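Local coordinates for fimbrial protein MyfA (Yersinia enterocolitica, PDB 5LND), which is the major pilus subunit of Myf fimbriae, a probable virulence factor, and assembles into a large homomer resistant to proteases and chaotropic agents, at residues Asn39-Gly44 with Arg104-Val109; Thr63-Trp68 with Val82-Phe87; Thr9-Val14 with Ala126-Lys131. All blocks are in the same frame, centred on the assembly; numbering follows the deposited sequence.

All three contacts belong to one Ig-like beta sandwich. Contact 1 pairs strands 37-52 and 97-108 inside the larger antiparallel sheet, whereas contact 2 joins the loop entering strand 67-69 of that sheet to strand 81-88, an outermost strand of the three-stranded sheet. Their centres lie about 13 Å apart, and they touch where Val-40 CG2 meets Leu-66 CD1 at 3.9 Å. Contact 3 sits beyond the chain's centre from contact 1, about 23 Å away centre to centre. Along the chain, contact 3 encloses contact 1, which encloses contact 2. In contact 3 the C-terminal strand 118-130, a neighbour of strand 97-108 and consistent with the donor strand of this self-complemented subunit, joins the loop after strand 3-8.

Contact 1 (Asn39-Gly44 with Arg104-Val109)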
ATOM      1  N   ASN B  39      -5.306 -23.145 -13.420  1.00 15.47           N
ATOM      2  CA  ASN B  39      -4.431 -22.266 -12.674  1.00 15.89           C
ATOM      3  C   ASN B  39      -4.991 -20.852 -12.718  1.00 15.58           C
ATOM      4  O   ASN B  39      -5.565 -20.449 -13.724  1.00 16.22           O
ATOM      5  CB  ASN B  39      -3.025 -22.289 -13.266  1.00 17.19           C
ATOM      6  CG  ASN B  39      -2.310 -23.591 -13.010  1.00 19.14           C
ATOM      7  OD1 ASN B  39      -2.488 -24.202 -11.962  1.00 18.30           O
ATOM      8  ND2 ASN B  39      -1.491 -24.024 -13.966  1.00 16.88           N
ATOM      9  N   VAL B  40      -4.863 -20.115 -11.620  1.00 14.26           N
ATOM     10  CA  VAL B  40      -5.082 -18.678 -11.653  1.00 15.74           C
ATOM     11  C   VAL B  40      -3.779 -18.039 -11.187  1.00 16.11           C
ATOM     12  O   VAL B  40      -3.414 -18.153 -10.016  1.00 16.12           O
ATOM     13  CB  VAL B  40      -6.270 -18.228 -10.779  1.00 14.74           C
ATOM     14  CG1 VAL B  40      -6.562 -16.748 -10.991  1.00 14.17           C
ATOM     15  CG2 VAL B  40      -7.492 -19.039 -11.089  1.00 12.94           C
ATOM     16  N   ARG B  41      -3.067 -17.400 -12.114  1.00 15.76           N
ATOM     17  CA  ARG B  41      -1.753 -16.841 -11.826  1.00 17.95           C
ATOM     18  C   ARG B  41      -1.752 -15.317 -11.812  1.00 18.29           C
ATOM     19  O   ARG B  41      -2.001 -14.687 -12.839  1.00 19.83           O
ATOM     20  CB  ARG B  41      -0.750 -17.305 -12.878  1.00 19.54           C
ATOM     21  CG  ARG B  41      -0.696 -18.803 -13.103  1.00 17.34           C
ATOM     22  CD  ARG B  41       0.541 -19.147 -13.880  1.00 18.89           C
ATOM     23  NE  ARG B  41       0.777 -20.580 -13.969  1.00 19.74           N
ATOM     24  CZ  ARG B  41       1.710 -21.211 -13.271  1.00 19.16           C
ATOM     25  NH1 ARG B  41       2.470 -20.516 -12.449  1.00 21.52           N
ATOM     26  NH2 ARG B  41       1.889 -22.520 -13.390  1.00 18.99           N
ATOM     27  N   PRO B  42      -1.437 -14.714 -10.656  1.00 18.37           N
ATOM     28  CA  PRO B  42      -1.364 -13.248 -10.553  1.00 17.75           C
ATOM     29  C   PRO B  42      -0.328 -12.654 -11.497  1.00 18.17           C
ATOM     30  O   PRO B  42       0.715 -13.262 -11.720  1.00 20.84           O
ATOM     31  CB  PRO B  42      -0.918 -13.019  -9.105  1.00 15.78           C
ATOM     32  CG  PRO B  42      -1.336 -14.251  -8.371  1.00 19.16           C
ATOM     33  CD  PRO B  42      -1.191 -15.378  -9.364  1.00 18.49           C
ATOM     34  N   THR B  43      -0.609 -11.481 -12.049  1.00 17.74           N
ATOM     35  CA  THR B  43       0.333 -10.857 -12.965  1.00 17.83           C
ATOM     36  C   THR B  43       0.537  -9.383 -12.640  1.00 20.78           C
ATOM     37  O   THR B  43      -0.328  -8.749 -12.034  1.00 19.27           O
ATOM     38  CB  THR B  43      -0.093 -11.015 -14.457  1.00 20.12           C
ATOM     39  OG1 THR B  43      -1.221 -10.177 -14.738  1.00 21.37           O
ATOM     40  CG2 THR B  43      -0.420 -12.485 -14.817  1.00 18.65           C
ATOM     41  N   GLY B  44       1.682  -8.844 -13.045  1.00 20.38           N
ATOM     42  CA  GLY B  44       1.945  -7.429 -12.875  1.00 19.30           C
ATOM     43  C   GLY B  44       2.005  -6.955 -11.438  1.00 19.14           C
ATOM     44  O   GLY B  44       2.715  -7.525 -10.616  1.00 21.75           O
ATOM     45  N   ARG B 104      -3.684 -14.324 -15.024  1.00 20.73           N
ATOM     46  CA  ARG B 104      -3.850 -15.174 -16.195  1.00 18.24           C
ATOM     47  C   ARG B 104      -4.454 -16.503 -15.788  1.00 17.23           C
ATOM     48  O   ARG B 104      -3.948 -17.178 -14.892  1.00 18.84           O
ATOM     49  CB  ARG B 104      -2.510 -15.420 -16.875  1.00 20.44           C
ATOM     50  CG  ARG B 104      -2.578 -16.419 -18.010  1.00 19.15           C
ATOM     51  CD  ARG B 104      -1.271 -16.490 -18.765  1.00 21.83           C
ATOM     52  NE  ARG B 104      -0.236 -17.183 -18.006  1.00 23.15           N
ATOM     53  CZ  ARG B 104       0.713 -16.577 -17.293  1.00 26.95           C
ATOM     54  NH1 ARG B 104       0.774 -15.252 -17.234  1.00 25.06           N
ATOM     55  NH2 ARG B 104       1.608 -17.299 -16.636  1.00 24.99           N
ATOM     56  N   VAL B 105      -5.545 -16.867 -16.442  1.00 15.76           N
ATOM     57  CA  VAL B 105      -6.185 -18.146 -16.188  1.00 19.63           C
ATOM     58  C   VAL B 105      -5.607 -19.193 -17.126  1.00 17.50           C
ATOM     59  O   VAL B 105      -5.376 -18.911 -18.291  1.00 17.95           O
ATOM     60  CB  VAL B 105      -7.697 -18.050 -16.376  1.00 19.91           C
ATOM     61  CG1 VAL B 105      -8.345 -19.390 -16.127  1.00 17.93           C
ATOM     62  CG2 VAL B 105      -8.258 -17.032 -15.416  1.00 18.30           C
ATOM     63  N   GLU B 106      -5.359 -20.393 -16.608  1.00 17.48           N
ATOM     64  CA  GLU B 106      -4.848 -21.489 -17.421  1.00 17.54           C
ATOM     65  C   GLU B 106      -5.622 -22.791 -17.192  1.00 18.14           C
ATOM     66  O   GLU B 106      -5.802 -23.216 -16.057  1.00 18.22           O
ATOM     67  CB  GLU B 106      -3.371 -21.719 -17.116  1.00 17.85           C
ATOM     68  CG  GLU B 106      -2.477 -20.517 -17.304  1.00 16.44           C
ATOM     69  CD  GLU B 106      -1.054 -20.810 -16.893  1.00 21.37           C
ATOM     70  OE1 GLU B 106      -0.868 -21.738 -16.081  1.00 22.95           O
ATOM     71  OE2 GLU B 106      -0.126 -20.129 -17.380  1.00 20.04           O
ATOM     72  N   GLU B 107      -6.068 -23.418 -18.275  1.00 17.85           N
ATOM     73  CA  GLU B 107      -6.695 -24.733 -18.209  1.00 19.24           C
ATOM     74  C   GLU B 107      -5.658 -25.786 -18.557  1.00 19.28           C
ATOM     75  O   GLU B 107      -4.978 -25.661 -19.574  1.00 18.39           O
ATOM     76  CB  GLU B 107      -7.837 -24.821 -19.217  1.00 20.08           C
ATOM     77  CG  GLU B 107      -8.539 -26.173 -19.257  1.00 20.65           C
ATOM     78  CD  GLU B 107      -9.527 -26.301 -20.409  1.00 21.90           C
ATOM     79  OE1 GLU B 107      -9.447 -25.518 -21.373  1.00 19.49           O
ATOM     80  OE2 GLU B 107     -10.388 -27.195 -20.352  1.00 21.56           O
ATOM     81  N   TYR B 108      -5.541 -26.827 -17.734  1.00 19.76           N
ATOM     82  CA  TYR B 108      -4.561 -27.877 -18.007  1.00 17.74           C
ATOM     83  C   TYR B 108      -5.161 -29.274 -18.159  1.00 20.98           C
ATOM     84  O   TYR B 108      -6.304 -29.519 -17.782  1.00 18.86           O
ATOM     85  CB  TYR B 108      -3.404 -27.860 -16.994  1.00 19.24           C
ATOM     86  CG  TYR B 108      -3.795 -27.989 -15.539  1.00 17.13           C
ATOM     87  CD1 TYR B 108      -4.136 -29.217 -14.991  1.00 16.71           C
ATOM     88  CD2 TYR B 108      -3.777 -26.888 -14.702  1.00 18.33           C
ATOM     89  CE1 TYR B 108      -4.473 -29.335 -13.662  1.00 16.66           C
ATOM     90  CE2 TYR B 108      -4.114 -26.994 -13.369  1.00 16.29           C
ATOM     91  CZ  TYR B 108      -4.470 -28.219 -12.854  1.00 18.39           C
ATOM     92  OH  TYR B 108      -4.810 -28.337 -11.523  1.00 17.81           O
ATOM     93  N   VAL B 109      -4.380 -30.178 -18.743  1.00 22.14           N
ATOM     94  CA  VAL B 109      -4.812 -31.556 -18.916  1.00 22.61           C
ATOM     95  C   VAL B 109      -3.836 -32.508 -18.266  1.00 24.93           C
ATOM     96  O   VAL B 109      -2.711 -32.126 -17.942  1.00 24.89           O
ATOM     97  CB  VAL B 109      -4.980 -31.963 -20.404  1.00 23.00           C
ATOM     98  CG1 VAL B 109      -6.091 -31.171 -21.061  1.00 22.37           C
ATOM     99  CG2 VAL B 109      -3.657 -31.843 -21.174  1.00 20.47           C
TER
HETATM  100  O   HOH W   1       1.361 -23.524 -16.063  1.00 20.66           O
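Two guanidinium groups, of Arg-41 and Arg-104, lie side by side and nearly parallel (planes 10° apart), each met at an edge by one oxygen of the same carboxylate, and the edge of the Tyr-108 ring faces Asn-39 OD1. Arg-41 NE forms a salt bridge of 2.9 Å with Glu-106 OE1, in the guanidinium plane but from above the carboxylate plane. Within strand 104-108, Arg-104 NE makes a second, to Glu-106 OE2 at 3.0 Å, again in its own plane, completing an Arg-41/Glu-106/Arg-104 salt-bridge network. The Arg-41 chain reaches there extended from CG to NE, while Arg-104 starts with CG anti to its backbone N and bends at chi3 (73°). Asn-39 ND2 adds a longer bond of 3.2 Å to Glu-106 OE1, nearly along the C-O axis, and a water links that oxygen to Arg-41 NH2. The hydroxyl of Tyr-108 is bonded to Asp-76.

Asn-39 with Glu-106 and Arg-41 with Arg-104 are antiparallel hydrogen-bonded pairs, so all four side chains share one sheet face; Val-40 and Val-105, a non-hydrogen-bonded pair between them, point into the sandwich, where both touch Met-29.

Glu-106 OE1 thus accepts from three donors, counting the water. With Arg-41 NE only 4.3 Å from Arg-104 NH2, sharing one carboxylate probably keeps it ionised and offsets their repulsion.

Contact 2 (Thr63-Trp68 with Val82-Phe87); sequences TNELSW and VEATFF
In this Ig-like beta sandwich, the loop that leads into strand 67-69 of the larger sheet leans against strand 81-88, an outermost strand of the three-stranded sheet. The segments form no backbone bridge; side chains of the loop make the join, to side chains and to one main-chain N-H of the strand. Thr-63 and Phe-86 run side by side and point the same way: OG1 of Thr-63 lies over one face of the ring, and CB of Thr-63 comes within 3.8 Å of Phe-86 CD1. Leu-66 crosses Phe-86 at about a right angle, so that its CD1 methyl meets Phe-86 CZ at 3.9 Å, while Leu-66 CG packs against Ala-84 CB at 4.1 Å. This apolar group continues into the interior, since Trp-73 meets the Phe-86 ring edge-to-face and also touches Thr-63 and Leu-66. Toward the C-terminal end of segment 82-87, Asn-64 crosses Phe-87 at about a right angle, with its amide plane turned 48° from the ring and ND2 3.5 Å from Phe-87 CE2.

The polar join depends on the bent chain of Glu-65. CG is anti to the carbonyl carbon, and chi2 (77°) folds the carboxylate back over Ala-84 toward the strand backbone. The side chain thereby takes a main-chain N-H on this outermost strand. Thr-63, with OG1 anti to its backbone N, donates to the same oxygen: Glu-65 OE1 accepts from Thr-63 OG1 at 2.6 Å and from Thr-85 N at 3.1 Å, both from above the carboxylate plane.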
ATOM      1  N   THR B  63      -9.237 -17.237  -1.264  1.00 21.50           N
ATOM      2  CA  THR B  63     -10.323 -18.004  -1.851  1.00 22.11           C
ATOM      3  C   THR B  63     -10.426 -19.336  -1.123  1.00 20.67           C
ATOM      4  O   THR B  63      -9.414 -19.944  -0.786  1.00 20.80           O
ATOM      5  CB  THR B  63     -10.127 -18.198  -3.387  1.00 19.53           C
ATOM      6  OG1 THR B  63     -11.228 -18.925  -3.937  1.00 19.64           O
ATOM      7  CG2 THR B  63      -8.839 -18.934  -3.698  1.00 18.39           C
ATOM      8  N   ASN B  64     -11.651 -19.766  -0.852  1.00 21.26           N
ATOM      9  CA  ASN B  64     -11.876 -21.034  -0.182  1.00 20.79           C
ATOM     10  C   ASN B  64     -12.151 -22.140  -1.186  1.00 24.34           C
ATOM     11  O   ASN B  64     -12.428 -23.275  -0.811  1.00 28.28           O
ATOM     12  CB  ASN B  64     -13.055 -20.929   0.789  1.00 23.51           C
ATOM     13  CG  ASN B  64     -12.756 -20.050   1.989  1.00 25.58           C
ATOM     14  OD1 ASN B  64     -11.631 -20.013   2.486  1.00 27.50           O
ATOM     15  ND2 ASN B  64     -13.771 -19.334   2.463  1.00 21.32           N
ATOM     16  N   GLU B  65     -12.080 -21.796  -2.466  1.00 24.01           N
ATOM     17  CA  GLU B  65     -12.376 -22.733  -3.531  1.00 21.48           C
ATOM     18  C   GLU B  65     -11.129 -23.231  -4.242  1.00 19.44           C
ATOM     19  O   GLU B  65     -11.180 -24.251  -4.917  1.00 25.89           O
ATOM     20  CB  GLU B  65     -13.325 -22.102  -4.551  1.00 23.74           C
ATOM     21  CG  GLU B  65     -14.677 -21.668  -3.985  1.00 23.47           C
ATOM     22  CD  GLU B  65     -14.591 -20.375  -3.213  1.00 23.19           C
ATOM     23  OE1 GLU B  65     -13.764 -19.524  -3.580  1.00 23.37           O
ATOM     24  OE2 GLU B  65     -15.329 -20.220  -2.226  1.00 28.62           O
ATOM     25  N   LEU B  66     -10.012 -22.525  -4.098  1.00 18.54           N
ATOM     26  CA  LEU B  66      -8.790 -22.902  -4.802  1.00 18.29           C
ATOM     27  C   LEU B  66      -7.616 -23.142  -3.859  1.00 18.92           C
ATOM     28  O   LEU B  66      -7.537 -22.568  -2.778  1.00 21.64           O
ATOM     29  CB  LEU B  66      -8.407 -21.849  -5.844  1.00 18.54           C
ATOM     30  CG  LEU B  66      -9.464 -21.286  -6.796  1.00 16.90           C
ATOM     31  CD1 LEU B  66      -8.836 -20.193  -7.612  1.00 19.06           C
ATOM     32  CD2 LEU B  66     -10.031 -22.316  -7.722  1.00 18.17           C
ATOM     33  N   SER B  67      -6.713 -24.014  -4.281  1.00 17.66           N
ATOM     34  CA  SER B  67      -5.505 -24.276  -3.533  1.00 19.95           C
ATOM     35  C   SER B  67      -4.465 -23.282  -3.989  1.00 17.40           C
ATOM     36  O   SER B  67      -4.657 -22.578  -4.970  1.00 17.01           O
ATOM     37  CB  SER B  67      -5.027 -25.703  -3.768  1.00 19.35           C
ATOM     38  OG  SER B  67      -5.880 -26.629  -3.144  1.00 19.41           O
ATOM     39  N   TRP B  68      -3.365 -23.226  -3.262  1.00 18.74           N
ATOM     40  CA  TRP B  68      -2.316 -22.280  -3.554  1.00 17.83           C
ATOM     41  C   TRP B  68      -1.029 -23.064  -3.635  1.00 19.70           C
ATOM     42  O   TRP B  68      -0.860 -24.074  -2.944  1.00 19.28           O
ATOM     43  CB  TRP B  68      -2.271 -21.237  -2.446  1.00 19.18           C
ATOM     44  CG  TRP B  68      -1.162 -20.245  -2.515  1.00 19.09           C
ATOM     45  CD1 TRP B  68       0.030 -20.313  -1.858  1.00 20.92           C
ATOM     46  CD2 TRP B  68      -1.152 -19.006  -3.238  1.00 19.64           C
ATOM     47  NE1 TRP B  68       0.789 -19.206  -2.138  1.00 20.06           N
ATOM     48  CE2 TRP B  68       0.088 -18.386  -2.985  1.00 20.38           C
ATOM     49  CE3 TRP B  68      -2.064 -18.369  -4.084  1.00 16.69           C
ATOM     50  CZ2 TRP B  68       0.436 -17.154  -3.547  1.00 18.11           C
ATOM     51  CZ3 TRP B  68      -1.718 -17.150  -4.639  1.00 17.01           C
ATOM     52  CH2 TRP B  68      -0.479 -16.558  -4.372  1.00 19.33           C
ATOM     53  N   VAL B  82     -16.165 -24.239 -12.992  1.00 24.36           N
ATOM     54  CA  VAL B  82     -15.661 -23.899 -11.665  1.00 23.25           C
ATOM     55  C   VAL B  82     -15.930 -22.431 -11.342  1.00 24.00           C
ATOM     56  O   VAL B  82     -15.695 -21.546 -12.166  1.00 22.67           O
ATOM     57  CB  VAL B  82     -14.145 -24.115 -11.564  1.00 24.82           C
ATOM     58  CG1 VAL B  82     -13.645 -23.755 -10.172  1.00 21.58           C
ATOM     59  CG2 VAL B  82     -13.792 -25.536 -11.908  1.00 24.76           C
ATOM     60  N   GLU B  83     -16.411 -22.179 -10.133  1.00 24.69           N
ATOM     61  CA  GLU B  83     -16.541 -20.820  -9.639  1.00 26.35           C
ATOM     62  C   GLU B  83     -15.662 -20.613  -8.425  1.00 23.09           C
ATOM     63  O   GLU B  83     -15.426 -21.545  -7.649  1.00 24.67           O
ATOM     64  CB  GLU B  83     -17.986 -20.529  -9.266  1.00 30.05           C
ATOM     65  CG  GLU B  83     -18.971 -20.924 -10.338  1.00 30.23           C
ATOM     66  CD  GLU B  83     -20.289 -20.231 -10.177  1.00 37.95           C
ATOM     67  OE1 GLU B  83     -20.439 -19.455  -9.211  1.00 45.54           O
ATOM     68  OE2 GLU B  83     -21.174 -20.454 -11.018  1.00 40.03           O
ATOM     69  N   ALA B  84     -15.191 -19.382  -8.259  1.00 20.57           N
ATOM     70  CA  ALA B  84     -14.429 -19.009  -7.075  1.00 19.92           C
ATOM     71  C   ALA B  84     -14.731 -17.572  -6.717  1.00 20.55           C
ATOM     72  O   ALA B  84     -14.829 -16.723  -7.600  1.00 23.51           O
ATOM     73  CB  ALA B  84     -12.953 -19.191  -7.308  1.00 18.84           C
ATOM     74  N   THR B  85     -14.892 -17.307  -5.423  1.00 19.88           N
ATOM     75  CA  THR B  85     -14.970 -15.934  -4.934  1.00 20.20           C
ATOM     76  C   THR B  85     -13.670 -15.591  -4.221  1.00 19.55           C
ATOM     77  O   THR B  85     -13.153 -16.390  -3.442  1.00 19.18           O
ATOM     78  CB  THR B  85     -16.144 -15.725  -3.973  1.00 19.73           C
ATOM     79  OG1 THR B  85     -17.357 -16.158  -4.595  1.00 20.72           O
ATOM     80  CG2 THR B  85     -16.280 -14.257  -3.599  1.00 21.03           C
ATOM     81  N   PHE B  86     -13.134 -14.411  -4.501  1.00 19.85           N
ATOM     82  CA  PHE B  86     -11.951 -13.947  -3.804  1.00 21.33           C
ATOM     83  C   PHE B  86     -12.370 -12.895  -2.797  1.00 22.53           C
ATOM     84  O   PHE B  86     -12.965 -11.878  -3.159  1.00 22.31           O
ATOM     85  CB  PHE B  86     -10.920 -13.397  -4.791  1.00 18.64           C
ATOM     86  CG  PHE B  86     -10.379 -14.432  -5.733  1.00 17.09           C
ATOM     87  CD1 PHE B  86      -9.204 -15.111  -5.437  1.00 15.41           C
ATOM     88  CD2 PHE B  86     -11.050 -14.731  -6.917  1.00 18.26           C
ATOM     89  CE1 PHE B  86      -8.702 -16.071  -6.307  1.00 17.32           C
ATOM     90  CE2 PHE B  86     -10.558 -15.694  -7.792  1.00 16.63           C
ATOM     91  CZ  PHE B  86      -9.382 -16.363  -7.483  1.00 17.73           C
ATOM     92  N   PHE B  87     -12.072 -13.154  -1.530  1.00 19.69           N
ATOM     93  CA  PHE B  87     -12.529 -12.283  -0.466  1.00 19.74           C
ATOM     94  C   PHE B  87     -11.359 -11.656   0.281  1.00 21.03           C
ATOM     95  O   PHE B  87     -10.226 -12.128   0.188  1.00 18.34           O
ATOM     96  CB  PHE B  87     -13.421 -13.060   0.499  1.00 20.64           C
ATOM     97  CG  PHE B  87     -12.711 -14.167   1.216  1.00 21.37           C
ATOM     98  CD1 PHE B  87     -12.011 -13.917   2.384  1.00 18.79           C
ATOM     99  CD2 PHE B  87     -12.740 -15.460   0.720  1.00 22.96           C
ATOM    100  CE1 PHE B  87     -11.353 -14.924   3.032  1.00 20.81           C
ATOM    101  CE2 PHE B  87     -12.080 -16.479   1.369  1.00 22.06           C
ATOM    102  CZ  PHE B  87     -11.384 -16.210   2.529  1.00 21.20           C
TER

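Contact 3 (Thr9-Val14 with Ala126-Lys131); sequences TENEIV and ATKTVK
The loop 9-14 runs 24° from the direction of residues 128-131 and joins them by a single backbone bridge, Val-14 to Lys-131, with CA atoms 4.5 Å apart; Lys-131 N gives a straight bond (167°) to Ile-13 O at 2.7 Å. In the self-complemented Ig-like fold, the position of strand 118-130 near the C-terminus, antiparallel to strand 97-108, is consistent with its being the donor strand; here it runs beside the loop that follows strand 3-8. Ile-13 crosses the Lys-128 chain at about a right angle, its CD1 lying 3.7 Å from Lys-128 CE. On its other branch, Ile-13 CG2 packs obliquely against Val-130 CG2 at 4.0 Å. A water joins Ile-13 N to Thr-129 O where the backbones spread apart. Beyond it Lys-128, buried, leaves with CG anti to its backbone N, bends at chi2 (69°) and then extends into the curve of the loop. Within that curve Thr-9 OG1 donates to Asn-11 OD1, and Asn-11 ND2 bonds to Pro-23 O. The ammonium is held by two main-chain carbonyls: Lys-128 NZ meets Asn-11 O in the carbonyl plane at a short 2.5 Å and Thr-9 O from above its plane at 2.8 Å.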
ATOM      1  N   THR B   9     -17.319  -8.088  -7.206  1.00 22.30           N
ATOM      2  CA  THR B   9     -18.616  -8.445  -6.655  1.00 23.77           C
ATOM      3  C   THR B   9     -19.473  -7.212  -6.395  1.00 26.89           C
ATOM      4  O   THR B   9     -19.009  -6.085  -6.554  1.00 26.94           O
ATOM      5  CB  THR B   9     -18.480  -9.230  -5.376  1.00 21.54           C
ATOM      6  OG1 THR B   9     -17.646  -8.504  -4.473  1.00 24.25           O
ATOM      7  CG2 THR B   9     -17.886 -10.607  -5.645  1.00 20.22           C
ATOM      8  N   GLU B  10     -20.721  -7.435  -5.989  1.00 27.79           N
ATOM      9  CA  GLU B  10     -21.696  -6.351  -5.833  1.00 30.34           C
ATOM     10  C   GLU B  10     -21.658  -5.694  -4.463  1.00 28.35           C
ATOM     11  O   GLU B  10     -22.084  -4.552  -4.310  1.00 28.20           O
ATOM     12  CB  GLU B  10     -23.115  -6.846  -6.125  1.00 31.17           C
ATOM     13  CG  GLU B  10     -23.454  -6.941  -7.613  1.00 42.78           C
ATOM     14  CD  GLU B  10     -24.836  -7.526  -7.858  1.00 56.60           C
ATOM     15  OE1 GLU B  10     -25.540  -7.807  -6.865  1.00 59.20           O
ATOM     16  OE2 GLU B  10     -25.216  -7.706  -9.036  1.00 58.54           O
ATOM     17  N   ASN B  11     -21.144  -6.411  -3.470  1.00 28.52           N
ATOM     18  CA  ASN B  11     -21.128  -5.890  -2.107  1.00 30.54           C
ATOM     19  C   ASN B  11     -20.308  -4.611  -1.930  1.00 31.69           C
ATOM     20  O   ASN B  11     -19.279  -4.407  -2.569  1.00 28.06           O
ATOM     21  CB  ASN B  11     -20.723  -6.973  -1.100  1.00 28.62           C
ATOM     22  CG  ASN B  11     -19.424  -7.642  -1.455  1.00 27.22           C
ATOM     23  OD1 ASN B  11     -19.306  -8.271  -2.504  1.00 28.04           O
ATOM     24  ND2 ASN B  11     -18.440  -7.529  -0.574  1.00 26.11           N
ATOM     25  N   GLU B  12     -20.798  -3.735  -1.069  1.00 30.69           N
ATOM     26  CA  GLU B  12     -20.182  -2.433  -0.895  1.00 28.11           C
ATOM     27  C   GLU B  12     -19.076  -2.527   0.138  1.00 26.37           C
ATOM     28  O   GLU B  12     -19.271  -3.085   1.211  1.00 29.53           O
ATOM     29  CB  GLU B  12     -21.253  -1.448  -0.447  1.00 32.97           C
ATOM     30  CG  GLU B  12     -20.789  -0.030  -0.212  1.00 35.65           C
ATOM     31  CD  GLU B  12     -21.947   0.885   0.144  1.00 42.87           C
ATOM     32  OE1 GLU B  12     -21.998   1.354   1.300  1.00 42.10           O
ATOM     33  OE2 GLU B  12     -22.809   1.126  -0.728  1.00 50.55           O
ATOM     34  N   ILE B  13     -17.907  -1.997  -0.184  1.00 24.63           N
ATOM     35  CA  ILE B  13     -16.837  -1.982   0.792  1.00 23.47           C
ATOM     36  C   ILE B  13     -16.481  -0.548   1.182  1.00 26.44           C
ATOM     37  O   ILE B  13     -16.369   0.339   0.328  1.00 22.93           O
ATOM     38  CB  ILE B  13     -15.606  -2.753   0.299  1.00 24.88           C
ATOM     39  CG1 ILE B  13     -16.012  -4.128  -0.235  1.00 22.08           C
ATOM     40  CG2 ILE B  13     -14.616  -2.926   1.419  1.00 24.78           C
ATOM     41  CD1 ILE B  13     -14.848  -4.999  -0.646  1.00 20.60           C
ATOM     42  N   VAL B  14     -16.322  -0.335   2.485  1.00 27.64           N
ATOM     43  CA  VAL B  14     -15.990   0.965   3.049  1.00 25.93           C
ATOM     44  C   VAL B  14     -14.650   0.786   3.724  1.00 24.94           C
ATOM     45  O   VAL B  14     -14.375  -0.290   4.258  1.00 24.84           O
ATOM     46  CB  VAL B  14     -17.037   1.374   4.101  1.00 29.27           C
ATOM     47  CG1 VAL B  14     -16.633   2.645   4.829  1.00 29.03           C
ATOM     48  CG2 VAL B  14     -18.384   1.556   3.442  1.00 30.25           C
ATOM     49  N   ALA B 126      -9.864  -7.024 -13.288  1.00 19.68           N
ATOM     50  CA  ALA B 126     -11.044  -6.390 -12.700  1.00 21.22           C
ATOM     51  C   ALA B 126     -10.638  -5.418 -11.593  1.00 21.08           C
ATOM     52  O   ALA B 126      -9.567  -5.547 -11.002  1.00 20.19           O
ATOM     53  CB  ALA B 126     -12.017  -7.431 -12.164  1.00 20.34           C
ATOM     54  N   THR B 127     -11.493  -4.440 -11.317  1.00 20.95           N
ATOM     55  CA  THR B 127     -11.216  -3.487 -10.251  1.00 21.58           C
ATOM     56  C   THR B 127     -12.382  -3.438  -9.281  1.00 20.01           C
ATOM     57  O   THR B 127     -13.532  -3.472  -9.695  1.00 21.36           O
ATOM     58  CB  THR B 127     -10.920  -2.068 -10.795  1.00 20.83           C
ATOM     59  OG1 THR B 127     -12.099  -1.537 -11.400  1.00 27.29           O
ATOM     60  CG2 THR B 127      -9.802  -2.091 -11.818  1.00 18.06           C
ATOM     61  N   LYS B 128     -12.075  -3.390  -7.990  1.00 20.21           N
ATOM     62  CA  LYS B 128     -13.097  -3.313  -6.958  1.00 21.81           C
ATOM     63  C   LYS B 128     -12.911  -2.002  -6.204  1.00 23.03           C
ATOM     64  O   LYS B 128     -11.786  -1.585  -5.924  1.00 24.77           O
ATOM     65  CB  LYS B 128     -12.975  -4.508  -6.012  1.00 22.54           C
ATOM     66  CG  LYS B 128     -13.901  -4.493  -4.816  1.00 23.35           C
ATOM     67  CD  LYS B 128     -15.334  -4.703  -5.238  1.00 22.58           C
ATOM     68  CE  LYS B 128     -16.227  -4.765  -4.028  1.00 20.78           C
ATOM     69  NZ  LYS B 128     -17.636  -4.781  -4.445  1.00 23.29           N
ATOM     70  N   THR B 129     -14.013  -1.333  -5.900  1.00 22.97           N
ATOM     71  CA  THR B 129     -13.939  -0.043  -5.233  1.00 25.59           C
ATOM     72  C   THR B 129     -13.966  -0.238  -3.731  1.00 23.76           C
ATOM     73  O   THR B 129     -14.743  -1.037  -3.222  1.00 24.81           O
ATOM     74  CB  THR B 129     -15.111   0.852  -5.653  1.00 26.71           C
ATOM     75  OG1 THR B 129     -15.082   1.033  -7.071  1.00 29.22           O
ATOM     76  CG2 THR B 129     -15.044   2.208  -4.967  1.00 26.62           C
ATOM     77  N   VAL B 130     -13.097   0.471  -3.024  1.00 24.18           N
ATOM     78  CA  VAL B 130     -13.242   0.604  -1.583  1.00 23.46           C
ATOM     79  C   VAL B 130     -13.592   2.058  -1.312  1.00 24.19           C
ATOM     80  O   VAL B 130     -12.825   2.961  -1.641  1.00 25.27           O
ATOM     81  CB  VAL B 130     -11.973   0.202  -0.819  1.00 22.97           C
ATOM     82  CG1 VAL B 130     -12.087   0.621   0.627  1.00 25.35           C
ATOM     83  CG2 VAL B 130     -11.759  -1.294  -0.904  1.00 23.43           C
ATOM     84  N   LYS B 131     -14.766   2.282  -0.736  1.00 27.25           N
ATOM     85  CA  LYS B 131     -15.241   3.633  -0.478  1.00 28.81           C
ATOM     86  C   LYS B 131     -14.625   4.219   0.783  1.00 27.74           C
ATOM     87  O   LYS B 131     -14.274   3.492   1.711  1.00 28.42           O
ATOM     88  CB  LYS B 131     -16.758   3.636  -0.347  1.00 28.18           C
ATOM     89  CG  LYS B 131     -17.497   3.089  -1.557  1.00 33.50           C
ATOM     90  CD  LYS B 131     -17.358   3.970  -2.791  1.00 36.36           C
ATOM     91  CE  LYS B 131     -18.363   3.567  -3.869  1.00 43.14           C
ATOM     92  NZ  LYS B 131     -19.762   3.563  -3.346  1.00 42.59           N
TER
HETATM   93  O   HOH W   2     -17.547  -0.990  -2.925  1.00 29.13           O